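Local atomic coordinates of putative antitoxin HigA3 (Mycobacterium tuberculosis H37Rv, PDB entry 6LTZ), a protein that binds DNA through a helix-turn-helix domain and is the putative antitoxin of a type II toxin-antitoxin system, its cognate toxin probably being HigB3. Residues 68-72 with 73-77. Residues are numbered along the deposited sequence; the frame is centred on the assembly and turned at random.
Sequences SKLES and GDLSH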
loop_
_atom_site.group_PDB
_atom_site.type_symbol
_atom_site.label_atom_id
_atom_site.label_comp_id
_atom_site.label_asym_id
_atom_site.label_seq_id
_atom_site.Cartn_x
_atom_site.Cartn_y
_atom_site.Cartn_z
ATOM N N SER A 68 -4.097 -9.732 14.418
ATOM C CA SER A 68 -4.696 -10.990 14.001
ATOM C C SER A 68 -5.528 -10.780 12.741
ATOM O O SER A 68 -5.420 -11.544 11.783
ATOM C CB SER A 68 -5.552 -11.574 15.124
ATOM O OG SER A 68 -6.153 -12.791 14.720
ATOM N N LYS A 69 -6.342 -9.731 12.737
ATOM C CA LYS A 69 -7.157 -9.422 11.566
ATOM C C LYS A 69 -6.290 -9.053 10.368
ATOM O O LYS A 69 -6.646 -9.341 9.230
ATOM C CB LYS A 69 -8.141 -8.293 11.866
ATOM C CG LYS A 69 -9.033 -8.537 13.075
ATOM C CD LYS A 69 -9.844 -7.297 13.438
ATOM C CE LYS A 69 -9.238 -6.029 12.842
ATOM N NZ LYS A 69 -9.573 -4.809 13.628
ATOM N N LEU A 70 -5.149 -8.424 10.631
ATOM C CA LEU A 70 -4.200 -8.084 9.576
ATOM C C LEU A 70 -3.675 -9.325 8.868
ATOM O O LEU A 70 -3.584 -9.367 7.641
ATOM C CB LEU A 70 -3.016 -7.297 10.148
ATOM C CG LEU A 70 -3.064 -5.774 10.119
ATOM C CD1 LEU A 70 -1.709 -5.208 10.522
ATOM C CD2 LEU A 70 -3.455 -5.297 8.738
ATOM N N GLU A 71 -3.320 -10.334 9.653
ATOM C CA GLU A 71 -2.664 -11.514 9.109
ATOM C C GLU A 71 -3.660 -12.533 8.579
ATOM O O GLU A 71 -3.304 -13.399 7.783
ATOM C CB GLU A 71 -1.770 -12.159 10.170
ATOM C CG GLU A 71 -0.611 -11.280 10.599
ATOM C CD GLU A 71 0.361 -11.999 11.513
ATOM O OE1 GLU A 71 1.466 -11.457 11.749
ATOM O OE2 GLU A 71 0.022 -13.102 11.992
ATOM N N SER A 72 -4.908 -12.428 9.020
ATOM C CA SER A 72 -5.925 -13.393 8.622
ATOM C C SER A 72 -6.865 -12.806 7.580
ATOM O O SER A 72 -7.060 -13.381 6.508
ATOM C CB SER A 72 -6.729 -13.864 9.838
ATOM O OG SER A 72 -7.551 -12.824 10.342
ATOM N N GLY A 73 -7.438 -11.652 7.902
ATOM C CA GLY A 73 -8.461 -11.049 7.074
ATOM C C GLY A 73 -7.973 -10.515 5.744
ATOM O O GLY A 73 -6.795 -10.605 5.403
ATOM N N ASP A 74 -8.907 -9.959 4.986
ATOM C CA ASP A 74 -8.606 -9.337 3.709
ATOM C C ASP A 74 -8.092 -7.913 3.921
ATOM O O ASP A 74 -8.643 -7.158 4.723
ATOM C CB ASP A 74 -9.853 -9.356 2.825
ATOM C CG ASP A 74 -9.849 -8.266 1.791
ATOM O OD1 ASP A 74 -9.079 -8.365 0.811
ATOM O OD2 ASP A 74 -10.635 -7.313 1.962
ATOM N N LEU A 75 -7.029 -7.556 3.206
ATOM C CA LEU A 75 -6.353 -6.278 3.412
ATOM C C LEU A 75 -6.950 -5.108 2.634
ATOM O O LEU A 75 -6.355 -4.033 2.594
ATOM C CB LEU A 75 -4.877 -6.402 3.037
ATOM C CG LEU A 75 -4.038 -7.437 3.781
ATOM C CD1 LEU A 75 -2.611 -7.397 3.273
ATOM C CD2 LEU A 75 -4.087 -7.185 5.274
ATOM N N SER A 76 -8.113 -5.308 2.019
ATOM C CA SER A 76 -8.705 -4.280 1.164
ATOM C C SER A 76 -9.005 -2.992 1.910
ATOM O O SER A 76 -8.908 -1.909 1.338
ATOM C CB SER A 76 -9.990 -4.789 0.509
ATOM O OG SER A 76 -9.736 -5.927 -0.292
ATOM N N HIS A 77 -9.377 -3.100 3.182
ATOM C CA HIS A 77 -9.736 -1.913 3.943
ATOM C C HIS A 77 -8.634 -1.513 4.926
ATOM O O HIS A 77 -8.851 -0.706 5.828
ATOM C CB HIS A 77 -11.066 -2.138 4.666
ATOM C CG HIS A 77 -12.214 -2.382 3.734
ATOM N ND1 HIS A 77 -12.568 -3.643 3.304
ATOM C CD2 HIS A 77 -13.069 -1.524 3.129
ATOM C CE1 HIS A 77 -13.601 -3.553 2.484
ATOM N NE2 HIS A 77 -13.925 -2.278 2.362
#
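Leu70 and Leu75 meet by one methyl each, CD2 to CD2 at 4.0 Å, where the chain runs on past the end of its helix and the Leu75 side chain reaches back to the last turn. Their side chains cross at about a right angle. CG of Leu75 stands anti to its own carbonyl carbon (chi1 -59°), which swings CD2 in over the end of the helix, 3.3 Å from Leu70 O. This is the close-packed side. Just before it, Gly73 N closes the final helical turn with a bent hydrogen bond of 2.8 Å to Lys69 O, and Gly73 then departs from helical geometry in an extended conformation. The outer side is looser and polar. Ser72, exposed, turns OG back to Ser68 O at 2.9 Å, from above the carbonyl plane; the same oxygen also takes Ser72 N, so two donors from one residue grip it. Farther out, Ser76 N makes a weak hydrogen bond to Asp74 OD2. Residues 68-72 end helix 64-72, the second helix of the predicted helix-turn-helix motif, and 73-77 begin the loop to helix 80-89. Leu70 packs on Thr82 and Tyr86 of that helix, Leu75 on Leu41 of helix 41-47 and Ala109 of the second subunit, and backbone hydrogen bonds join Ser76 to that same subunit.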